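Local atomic coordinates of alpha-glucosidase (Pseudoalteromonas sp. K8, PDB entry 5HQA), a protein that hydrolyses alpha-glucosides as a calcium-binding, chloride-activated member of glycoside hydrolase family 97. Residues E455-Q460 / F480-A485; F337-L342 / V351-H356; A543-Q548 / H614-G619; K30-N35 / F174-G179. All coordinates share one frame; numbering follows the deposited sequence. Where two conformers were deposited one is given.

Overall arrangement
Contact 4 comes first along the chain, then contacts 2, 1 and 3, none overlapping another. Contact 4 lies within the N-terminal, mutarotase-like region, joining strand 30-42 of one antiparallel sheet to the end of strand 172-175 in another. Contacts 2 and 1 belong to the TIM-barrel region: contact 2 packs helix 339-349 on strand 352-358, and contact 1, its centre about 5 Å from the centre of the chain, joins the loop after strand 451-454 to helix 482-485 near the calcium ion. Contact 3 joins helix 541-549 to the C-terminal sheet. Contacts 2 and 4, with centres about 53 Å apart, lie on opposite sides of the chain's centre.

Contact 1: E455-Q460 / F480-A485; sequences EGARGQ and FTRMLA. With CA (calcium ion), chain C; AC1 (4,6-dideoxy-4-{[(1S,4R,5S,6S)-4,5,6-trihydroxy-3-(hydroxymethyl)cyclohex-2-en-1-yl]amino}-alpha-D-glucopyranose), chain B.
The guanidinium group of R482 presents its edge to the backbone of the 455-460 loop, with E455 O lying in its plane and G456 O close to it, while the methyl CB of A457 approaches obliquely. NE and NH1 both donate to the one carbonyl oxygen, a side-on grip. The bond from R482 NE to E455 O is 2.9 Å long and comes nearly along the C=O axis; that from R482 NH1 is tilted 20° from the carbonyl plane. Neither is quite straight, as expected when two neighbouring donors share an acceptor. With CG anti to the backbone N (chi1 163°) and a bend at chi2, the arginine lays its aliphatic part against the loop: R482 CG is 3.7 Å from A457 CB, and R482 CD is 3.4 Å from G456 O.

E455 thus faces two ways. Its carbonyl is held by the arginine, while its side chain, extended beyond CG, reaches the metal, E455 OE1 binding the calcium ion at 2.3 Å. The acarbose-derived AC1 unit binds the same ion through O3, N4A and O2B, and E154, E437 and E461 complete the protein ligands. R482 is therefore a second-shell residue behind a metal ligand. A leucine in its place would probably leave the E455 carbonyl without its two donors and the backbone behind the calcium ligand less firmly fixed.

R482 also donates to G486 O and P487 O, tying the loop after strand 451-454 to the chain beyond helix 482-485, whose L484 packs on helix 237-241 and strand 181-187.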
# COMPACT_ATOMS: atom_id res chain seq x y z
N GLU A 455 4.39 -3.49 2.88
CA GLU A 455 5.18 -3.51 1.65
C GLU A 455 4.26 -3.91 0.49
O GLU A 455 3.53 -3.06 -0.03
CB GLU A 455 6.38 -4.45 1.82
CG GLU A 455 7.43 -4.30 0.74
CD GLU A 455 8.63 -5.20 1.00
OE1 GLU A 455 8.46 -6.43 1.09
OE2 GLU A 455 9.75 -4.66 1.14
N GLY A 456 4.26 -5.18 0.09
CA GLY A 456 3.28 -5.60 -0.92
C GLY A 456 3.52 -5.03 -2.31
O GLY A 456 2.56 -4.73 -3.04
N ALA A 457 4.79 -4.90 -2.70
CA ALA A 457 5.30 -4.38 -3.96
C ALA A 457 6.82 -4.43 -3.85
O ALA A 457 7.36 -4.59 -2.75
CB ALA A 457 4.83 -2.94 -4.23
N ARG A 458 7.49 -4.30 -4.98
CA ARG A 458 8.95 -4.20 -4.95
C ARG A 458 9.37 -2.85 -4.39
O ARG A 458 9.06 -1.80 -4.96
CB ARG A 458 9.52 -4.40 -6.35
CG ARG A 458 9.52 -5.86 -6.79
CD ARG A 458 10.00 -6.00 -8.24
NE ARG A 458 11.34 -5.46 -8.46
CZ ARG A 458 12.35 -6.12 -9.03
NH1 ARG A 458 12.18 -7.37 -9.45
NH2 ARG A 458 13.52 -5.52 -9.20
N GLY A 459 10.07 -2.87 -3.25
CA GLY A 459 10.65 -1.68 -2.67
C GLY A 459 12.16 -1.61 -2.87
O GLY A 459 12.74 -2.26 -3.75
N GLN A 460 12.80 -0.81 -2.01
CA GLN A 460 14.24 -0.55 -2.12
C GLN A 460 15.08 -1.82 -2.07
O GLN A 460 16.16 -1.87 -2.67
CB GLN A 460 14.67 0.40 -1.00
CG GLN A 460 16.05 1.01 -1.17
CD GLN A 460 16.03 2.21 -2.11
OE1 GLN A 460 16.30 2.08 -3.30
NE2 GLN A 460 15.69 3.38 -1.56
N PHE A 480 0.68 5.12 -9.39
CA PHE A 480 -0.65 5.02 -9.98
C PHE A 480 -1.20 3.60 -9.93
O PHE A 480 -2.23 3.30 -10.55
CB PHE A 480 -0.63 5.53 -11.43
CG PHE A 480 -0.18 6.96 -11.56
CD1 PHE A 480 -1.09 8.00 -11.42
CD2 PHE A 480 1.15 7.26 -11.83
CE1 PHE A 480 -0.67 9.32 -11.54
CE2 PHE A 480 1.58 8.57 -11.96
CZ PHE A 480 0.67 9.61 -11.81
N THR A 481 -0.53 2.71 -9.21
CA THR A 481 -1.00 1.35 -9.07
C THR A 481 -1.00 0.99 -7.59
O THR A 481 -1.97 1.25 -6.88
CB THR A 481 -0.13 0.40 -9.90
OG1 THR A 481 1.24 0.53 -9.52
CG2 THR A 481 -0.26 0.71 -11.40
N ARG A 482 0.12 0.42 -7.11
CA ARG A 482 0.25 0.03 -5.71
C ARG A 482 -0.14 1.15 -4.75
O ARG A 482 -0.82 0.91 -3.74
CB ARG A 482 1.69 -0.43 -5.45
CG ARG A 482 2.07 -0.49 -3.98
CD ARG A 482 1.31 -1.58 -3.21
NE ARG A 482 1.74 -1.59 -1.81
CZ ARG A 482 1.32 -0.73 -0.89
NH1 ARG A 482 1.79 -0.80 0.35
NH2 ARG A 482 0.43 0.21 -1.21
N MET A 483 0.28 2.39 -5.03
CA MET A 483 0.03 3.46 -4.06
C MET A 483 -1.44 3.88 -4.01
O MET A 483 -1.84 4.55 -3.05
CB MET A 483 0.91 4.68 -4.36
CG MET A 483 2.41 4.40 -4.24
SD MET A 483 2.92 3.51 -2.74
CE MET A 483 2.56 4.73 -1.48
N LEU A 484 -2.25 3.50 -5.01
CA LEU A 484 -3.69 3.72 -4.89
C LEU A 484 -4.30 2.90 -3.76
O LEU A 484 -5.38 3.26 -3.26
CB LEU A 484 -4.39 3.40 -6.21
CG LEU A 484 -3.92 4.15 -7.46
CD1 LEU A 484 -4.82 3.79 -8.64
CD2 LEU A 484 -3.90 5.67 -7.24
N ALA A 485 -3.65 1.81 -3.35
CA ALA A 485 -4.19 0.98 -2.28
C ALA A 485 -3.99 1.60 -0.90
O ALA A 485 -4.80 1.36 -0.00
CB ALA A 485 -3.57 -0.42 -2.32
CA CA C . 9.93 -8.18 0.84
C1 AC1 B . 12.85 -12.90 -0.83
O2 AC1 B . 10.83 -12.36 -2.00
C2 AC1 B . 11.48 -12.25 -0.73
C4A AC1 B . 13.42 -8.05 5.29
C3 AC1 B . 11.57 -10.82 -0.28
O3 AC1 B . 10.27 -10.21 -0.26
C4 AC1 B . 12.24 -10.75 1.07
N4A AC1 B . 12.12 -9.41 1.72
C5 AC1 B . 13.68 -11.08 0.69
O5 AC1 B . 13.73 -12.52 0.32
C6 AC1 B . 14.69 -10.83 1.77
C1B AC1 B . 11.67 -9.44 3.16
C2B AC1 B . 11.49 -7.88 3.74
O2B AC1 B . 10.71 -7.16 2.79
C3B AC1 B . 12.74 -7.30 4.01
O3B AC1 B . 12.65 -5.89 4.34
O4 AC1 B . 14.74 -7.57 5.50
C5B AC1 B . 13.46 -9.49 5.14
C7B AC1 B . 12.50 -10.19 4.03
C6B AC1 B . 13.89 -10.31 6.37
O6B AC1 B . 12.84 -10.28 7.28

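Contact 2: F337-L342 / V351-H356; sequences FDIAAL and VQLIGH
Apolar contact between F337 and L353 joins the two segments, and a single methyl, L353 CD2, does most of the touching. It meets the ring of F337 at its edge, near the ring plane, with F337 CZ 4.2 Å from L353 CD2; the two side chains come from opposite directions. I339 adds a less certain contact, since its side chain takes two conformers: in the one given, I339 CG1 lies 4.4 Å from L353 CD2. L353 holds CG anti to its own backbone N (chi1 175°), which carries CD2 toward the start of the helix, where it meets both partners. These are modest van der Waals distances, not tight interlocking. Within 337-342, L342 CD1 lies 3.4 Å above one face of the F337 ring, offset toward the rim, and probably limits its tilt.

Polar bonds act within the helical segment. D338 is the N-cap of helix 339-349: D338 OD1 accepts from A341 N at 3.1 Å and almost straight (168°), with the donor above the carboxylate plane. The helix begins at I339, right after the cap, with F337 just ahead of it.

Backbone pairing places L353 in the parallel barrel sheet, for strand 352-358 bonds to strands 307-310 and 384-388. Contacts of F337 and L353 with V310 extend the apolar layer between helix and sheet, as is usual in the beta/alpha units of a TIM barrel. At the far end of the strand segment, H356 touches the AC1 ligand.

The chemistry across the interface is wholly hydrophobic: burial and shape hold the helix start over the strand, while directional bonds are spent on the cap and the sheet.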
# COMPACT_ATOMS: atom_id res chain seq x y z
N PHE A 337 22.47 -10.05 21.80
CA PHE A 337 21.43 -9.02 21.73
C PHE A 337 20.77 -8.94 23.11
O PHE A 337 19.93 -9.78 23.45
CB PHE A 337 20.42 -9.34 20.64
CG PHE A 337 19.46 -8.23 20.36
CD1 PHE A 337 18.19 -8.24 20.90
CD2 PHE A 337 19.83 -7.17 19.55
CE1 PHE A 337 17.29 -7.21 20.63
CE2 PHE A 337 18.94 -6.14 19.27
CZ PHE A 337 17.67 -6.16 19.81
N ASP A 338 21.15 -7.92 23.89
CA ASP A 338 20.72 -7.79 25.29
C ASP A 338 19.50 -6.88 25.32
O ASP A 338 19.62 -5.65 25.38
CB ASP A 338 21.88 -7.23 26.12
CG ASP A 338 21.58 -7.19 27.61
OD1 ASP A 338 20.40 -7.22 28.01
OD2 ASP A 338 22.56 -7.11 28.39
N ILE A 339 18.31 -7.48 25.32
CA ILE A 339 17.10 -6.67 25.12
C ILE A 339 16.78 -5.83 26.37
O ILE A 339 16.18 -4.76 26.25
CB ILE A 339 15.92 -7.56 24.69
CG1 ILE A 339 14.83 -6.71 24.03
CG2 ILE A 339 15.36 -8.36 25.86
CD1 ILE A 339 13.72 -7.49 23.33
N ALA A 340 17.18 -6.29 27.56
CA ALA A 340 16.98 -5.48 28.76
C ALA A 340 17.89 -4.26 28.76
O ALA A 340 17.46 -3.16 29.11
CB ALA A 340 17.22 -6.33 30.00
N ALA A 341 19.14 -4.45 28.35
CA ALA A 341 20.06 -3.31 28.22
C ALA A 341 19.55 -2.32 27.18
O ALA A 341 19.60 -1.10 27.40
CB ALA A 341 21.45 -3.81 27.86
N LEU A 342 19.06 -2.82 26.04
CA LEU A 342 18.58 -1.92 25.00
C LEU A 342 17.27 -1.24 25.40
O LEU A 342 17.01 -0.11 24.98
CB LEU A 342 18.42 -2.70 23.69
CG LEU A 342 19.76 -3.21 23.16
CD1 LEU A 342 19.56 -4.22 22.05
CD2 LEU A 342 20.61 -2.05 22.68
N VAL A 351 15.04 7.03 21.87
CA VAL A 351 14.90 6.34 20.60
C VAL A 351 14.35 4.95 20.87
O VAL A 351 14.88 4.24 21.72
CB VAL A 351 16.24 6.25 19.86
CG1 VAL A 351 16.08 5.45 18.56
CG2 VAL A 351 16.80 7.65 19.61
N GLN A 352 13.32 4.56 20.15
CA GLN A 352 12.73 3.26 20.46
C GLN A 352 13.32 2.15 19.60
O GLN A 352 13.79 2.38 18.49
CB GLN A 352 11.22 3.31 20.30
CG GLN A 352 10.57 3.74 21.59
CD GLN A 352 9.12 3.83 21.43
OE1 GLN A 352 8.63 4.67 20.68
NE2 GLN A 352 8.38 2.95 22.10
N LEU A 353 13.32 0.95 20.16
CA LEU A 353 13.56 -0.24 19.37
C LEU A 353 12.29 -0.57 18.59
O LEU A 353 11.19 -0.55 19.15
CB LEU A 353 13.95 -1.41 20.27
CG LEU A 353 14.13 -2.79 19.63
CD1 LEU A 353 15.31 -2.80 18.69
CD2 LEU A 353 14.29 -3.84 20.72
N ILE A 354 12.44 -0.84 17.30
CA ILE A 354 11.33 -1.30 16.47
C ILE A 354 11.48 -2.81 16.33
O ILE A 354 12.55 -3.30 15.94
CB ILE A 354 11.31 -0.59 15.11
CG1 ILE A 354 10.96 0.89 15.32
CG2 ILE A 354 10.34 -1.24 14.15
CD1 ILE A 354 11.22 1.75 14.12
N GLY A 355 10.43 -3.55 16.70
CA GLY A 355 10.50 -5.00 16.72
C GLY A 355 10.41 -5.61 15.34
O GLY A 355 10.07 -4.95 14.35
N HIS A 356 10.72 -6.90 15.26
CA HIS A 356 10.76 -7.59 13.98
C HIS A 356 10.38 -9.05 14.18
O HIS A 356 11.02 -9.74 14.98
CB HIS A 356 12.14 -7.50 13.32
CG HIS A 356 12.17 -8.07 11.94
ND1 HIS A 356 13.06 -9.05 11.56
CD2 HIS A 356 11.40 -7.82 10.86
CE1 HIS A 356 12.85 -9.36 10.29
NE2 HIS A 356 11.85 -8.63 9.84

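Contact 3: A543-Q548 / H614-G619; sequences AFQFIQ and HIYKDG
F546 and Y616 form the tightly packed part of this contact. F546 CB sits squarely over one face of the tyrosine ring, 3.8 Å from the centroid of Y616 and 13° off the ring normal, a CH-pi contact. Beyond it the phenylalanine ring turns its edge to that face in an offset edge-to-face pair, centroids 5.3 Å apart and planes at 61°. The closest carbons are F546 CD1 and Y616 CE1, at 3.6 Å. With CG anti to the carbonyl carbon, Y616 reaches across to the helix and spreads its ring beneath the F546 side chain, which accounts for much of the area buried here. A543 adds its carbonyl oxygen, A543 O lying 4.3 Å from Y616 CE2 and oblique to the ring.

Helix 541-549 packs in this way on strand 611-618; the axes of the short segments approach to 9.7 Å, their N-to-C directions 124° apart. The helix belongs to the TIM-barrel region and the strand to the antiparallel C-terminal sheet, so the ring pair is part of the joint between two regions of the enzyme. L517 of helix 513-522 and I633 of strand 631-638 also touch Y616. Losing the tyrosine ring, as with an alanine here, is likely to open a gap beneath F546 CB and leave the phenylalanine free to shift.

Toward the looser side, contact thins to the aliphatic start of partly exposed Q545, with Q545 CB 3.8 Å from Y616 OH. The Q545 chain bends at chi2 and carries its amide away from the strand, where NE2 donates to D549. On the strand itself, partly exposed H614 lies with one ring face beneath Y616 OH, which stands 3.1 Å above the H614 ring plane near its rim.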
# COMPACT_ATOMS: atom_id res chain seq x y z
N ALA A 543 22.53 17.09 1.80
CA ALA A 543 21.40 16.32 1.29
C ALA A 543 20.61 15.69 2.42
O ALA A 543 19.38 15.63 2.37
CB ALA A 543 21.90 15.24 0.32
N PHE A 544 21.31 15.21 3.45
CA PHE A 544 20.65 14.55 4.57
C PHE A 544 19.69 15.49 5.29
O PHE A 544 18.73 15.03 5.92
CB PHE A 544 21.71 14.01 5.54
CG PHE A 544 21.17 13.07 6.59
CD1 PHE A 544 20.27 12.07 6.25
CD2 PHE A 544 21.59 13.17 7.91
CE1 PHE A 544 19.79 11.20 7.22
CE2 PHE A 544 21.12 12.30 8.88
CZ PHE A 544 20.21 11.32 8.53
N GLN A 545 19.94 16.80 5.21
CA GLN A 545 19.07 17.76 5.90
C GLN A 545 17.62 17.64 5.43
O GLN A 545 16.70 17.83 6.24
CB GLN A 545 19.59 19.19 5.68
CG GLN A 545 18.87 20.23 6.53
CD GLN A 545 19.11 20.02 8.02
OE1 GLN A 545 20.25 20.02 8.48
NE2 GLN A 545 18.03 19.85 8.77
N PHE A 546 17.38 17.31 4.16
CA PHE A 546 16.00 17.16 3.73
C PHE A 546 15.31 16.02 4.46
O PHE A 546 14.15 16.14 4.87
CB PHE A 546 15.88 16.94 2.23
CG PHE A 546 14.45 16.87 1.78
CD1 PHE A 546 13.70 18.04 1.66
CD2 PHE A 546 13.84 15.65 1.54
CE1 PHE A 546 12.35 17.99 1.27
CE2 PHE A 546 12.50 15.59 1.16
CZ PHE A 546 11.76 16.76 1.03
N ILE A 547 16.01 14.89 4.62
CA ILE A 547 15.42 13.75 5.32
C ILE A 547 15.18 14.11 6.79
O ILE A 547 14.17 13.71 7.38
CB ILE A 547 16.33 12.52 5.18
CG1 ILE A 547 16.48 12.15 3.70
CG2 ILE A 547 15.75 11.34 5.96
CD1 ILE A 547 17.35 10.91 3.45
N GLN A 548 16.11 14.86 7.39
CA GLN A 548 15.90 15.30 8.76
C GLN A 548 14.69 16.21 8.88
O GLN A 548 13.99 16.18 9.90
CB GLN A 548 17.13 16.02 9.28
CG GLN A 548 18.34 15.14 9.47
CD GLN A 548 19.53 15.95 9.91
OE1 GLN A 548 20.30 16.43 9.07
NE2 GLN A 548 19.68 16.13 11.21
N HIS A 614 13.32 25.52 -0.14
CA HIS A 614 14.62 24.87 -0.00
C HIS A 614 14.59 23.74 -1.03
O HIS A 614 13.92 22.73 -0.82
CB HIS A 614 14.84 24.39 1.43
CG HIS A 614 16.28 24.23 1.80
ND1 HIS A 614 16.68 23.87 3.07
CD2 HIS A 614 17.41 24.38 1.07
CE1 HIS A 614 18.00 23.81 3.11
NE2 HIS A 614 18.47 24.11 1.91
N ILE A 615 15.25 23.95 -2.16
CA ILE A 615 15.07 23.12 -3.35
C ILE A 615 16.26 22.18 -3.47
O ILE A 615 17.40 22.63 -3.54
CB ILE A 615 14.93 23.98 -4.61
CG1 ILE A 615 13.72 24.91 -4.51
CG2 ILE A 615 14.87 23.11 -5.85
CD1 ILE A 615 13.73 26.02 -5.53
N TYR A 616 15.99 20.87 -3.49
CA TYR A 616 17.01 19.85 -3.69
C TYR A 616 16.74 19.21 -5.05
O TYR A 616 15.73 18.52 -5.21
CB TYR A 616 16.97 18.79 -2.59
CG TYR A 616 17.15 19.31 -1.17
CD1 TYR A 616 16.13 19.99 -0.51
CD2 TYR A 616 18.34 19.08 -0.48
CE1 TYR A 616 16.29 20.45 0.79
CE2 TYR A 616 18.52 19.53 0.82
CZ TYR A 616 17.49 20.22 1.45
OH TYR A 616 17.68 20.66 2.74
N LYS A 617 17.61 19.45 -6.02
CA LYS A 617 17.32 19.03 -7.39
C LYS A 617 18.57 18.45 -8.04
O LYS A 617 19.70 18.62 -7.55
CB LYS A 617 16.80 20.20 -8.23
CG LYS A 617 17.73 21.40 -8.24
CD LYS A 617 17.22 22.47 -9.19
CE LYS A 617 17.75 23.83 -8.82
NZ LYS A 617 17.49 24.84 -9.89
N ASP A 618 18.35 17.77 -9.16
CA ASP A 618 19.44 17.22 -9.94
C ASP A 618 20.36 18.34 -10.40
O ASP A 618 19.90 19.39 -10.87
CB ASP A 618 18.89 16.48 -11.16
CG ASP A 618 18.13 15.23 -10.78
OD1 ASP A 618 16.97 15.07 -11.22
OD2 ASP A 618 18.68 14.41 -10.02
N GLY A 619 21.66 18.11 -10.27
CA GLY A 619 22.62 19.02 -10.84
C GLY A 619 22.51 19.09 -12.35
O GLY A 619 21.92 18.24 -13.01

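Contact 4: K30-N35 / F174-G179; sequences KTVINN and FKNQDG
Between V32 and N176 a water molecule provides the polar link: it donates to V32 O at 3.0 Å and accepts from N176 ND2 at 3.2 Å. The same amide nitrogen touches the valine directly, N176 ND2 standing 3.8 Å from V32 CG1, with the two side chains crossing at about a right angle. The other amide atom of N176, OD1, accepts from V180 N just beyond the segment.

N176 opens a type I beta turn that ends at G179 and leads strand 172-175 into strand 181-187. On the other side, V32 and I33 both face I25, forming a classic beta bulge where strand 30-42 turns a corner. The contact therefore joins the bulge of one antiparallel sheet to a turn of the other within the N-terminal region.

Electrostatic contact is looser and lies at the exposed rim. K30 and D178 approach from opposite directions, and K30 NZ is 4.1 Å from D178 OD2, beyond a salt bridge. Carbon comes nearer than charge: K30 CD is 3.7 Å from D178 OD2, and the bends at chi3 and chi4 leave the lysine nitrogen slightly farther off.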
# COMPACT_ATOMS: atom_id res chain seq x y z
N LYS A 30 -20.33 8.44 -21.95
CA LYS A 30 -19.73 7.41 -22.79
C LYS A 30 -19.56 6.15 -21.94
O LYS A 30 -18.99 6.22 -20.85
CB LYS A 30 -18.38 7.85 -23.35
CG LYS A 30 -18.43 9.13 -24.16
CD LYS A 30 -17.03 9.61 -24.51
CE LYS A 30 -16.90 9.89 -25.99
NZ LYS A 30 -15.95 11.01 -26.27
N THR A 31 -20.05 5.02 -22.44
CA THR A 31 -19.91 3.77 -21.70
C THR A 31 -18.44 3.42 -21.54
O THR A 31 -17.70 3.34 -22.53
CB THR A 31 -20.64 2.64 -22.43
OG1 THR A 31 -22.00 3.02 -22.66
CG2 THR A 31 -20.60 1.36 -21.61
N VAL A 32 -18.00 3.20 -20.30
CA VAL A 32 -16.65 2.73 -20.05
C VAL A 32 -16.64 1.30 -19.53
O VAL A 32 -15.67 0.57 -19.78
CB VAL A 32 -15.88 3.67 -19.10
CG1 VAL A 32 -15.63 4.99 -19.79
CG2 VAL A 32 -16.64 3.90 -17.80
N ILE A 33 -17.69 0.87 -18.84
CA ILE A 33 -17.86 -0.51 -18.39
C ILE A 33 -19.14 -1.04 -19.01
O ILE A 33 -20.23 -0.52 -18.74
CB ILE A 33 -17.90 -0.62 -16.85
CG1 ILE A 33 -16.60 -0.10 -16.21
CG2 ILE A 33 -18.21 -2.06 -16.40
CD1 ILE A 33 -15.38 -0.94 -16.53
N ASN A 34 -19.01 -2.05 -19.88
CA ASN A 34 -20.16 -2.67 -20.51
C ASN A 34 -20.89 -3.56 -19.50
O ASN A 34 -20.43 -3.75 -18.38
CB ASN A 34 -19.72 -3.49 -21.72
CG ASN A 34 -19.27 -2.62 -22.89
OD1 ASN A 34 -19.74 -1.50 -23.05
ND2 ASN A 34 -18.37 -3.14 -23.70
N ASN A 35 -22.03 -4.12 -19.92
CA ASN A 35 -22.78 -5.08 -19.11
C ASN A 35 -21.83 -6.06 -18.44
O ASN A 35 -21.09 -6.78 -19.11
CB ASN A 35 -23.78 -5.85 -19.96
CG ASN A 35 -24.87 -4.98 -20.52
OD1 ASN A 35 -25.33 -4.04 -19.88
ND2 ASN A 35 -25.30 -5.30 -21.74
N PHE A 174 -5.59 1.17 -15.79
CA PHE A 174 -5.46 1.23 -17.24
C PHE A 174 -6.11 2.52 -17.73
O PHE A 174 -6.77 3.24 -16.97
CB PHE A 174 -6.09 -0.02 -17.89
CG PHE A 174 -7.55 -0.21 -17.55
CD1 PHE A 174 -7.92 -0.92 -16.41
CD2 PHE A 174 -8.54 0.30 -18.38
CE1 PHE A 174 -9.26 -1.10 -16.10
CE2 PHE A 174 -9.88 0.12 -18.07
CZ PHE A 174 -10.23 -0.57 -16.94
N LYS A 175 -5.90 2.83 -19.01
CA LYS A 175 -6.58 3.96 -19.63
C LYS A 175 -7.21 3.51 -20.94
O LYS A 175 -6.69 2.61 -21.61
CB LYS A 175 -5.64 5.15 -19.88
CG LYS A 175 -4.56 4.88 -20.89
CD LYS A 175 -3.79 6.16 -21.24
CE LYS A 175 -2.70 5.87 -22.26
NZ LYS A 175 -1.90 7.08 -22.60
N ASN A 176 -8.33 4.12 -21.29
CA ASN A 176 -8.91 3.80 -22.59
C ASN A 176 -8.42 4.82 -23.61
O ASN A 176 -7.64 5.73 -23.30
CB ASN A 176 -10.44 3.69 -22.50
CG ASN A 176 -11.15 5.02 -22.25
OD1 ASN A 176 -10.60 6.10 -22.46
ND2 ASN A 176 -12.41 4.93 -21.82
N GLN A 177 -8.84 4.65 -24.86
CA GLN A 177 -8.28 5.48 -25.92
C GLN A 177 -8.70 6.94 -25.79
O GLN A 177 -7.97 7.82 -26.26
CB GLN A 177 -8.68 4.94 -27.29
CG GLN A 177 -7.74 5.37 -28.39
CD GLN A 177 -8.15 4.83 -29.75
OE1 GLN A 177 -9.33 4.85 -30.11
NE2 GLN A 177 -7.17 4.31 -30.50
N ASP A 178 -9.84 7.21 -25.15
CA ASP A 178 -10.25 8.57 -24.80
C ASP A 178 -9.33 9.23 -23.78
O ASP A 178 -9.47 10.43 -23.52
CB ASP A 178 -11.68 8.58 -24.25
CG ASP A 178 -12.73 8.27 -25.30
OD1 ASP A 178 -12.45 8.49 -26.50
OD2 ASP A 178 -13.83 7.81 -24.93
N GLY A 179 -8.40 8.48 -23.17
CA GLY A 179 -7.58 9.02 -22.11
C GLY A 179 -8.18 8.93 -20.73
O GLY A 179 -7.56 9.38 -19.76
O HOH W 1 -13.64 1.99 -21.52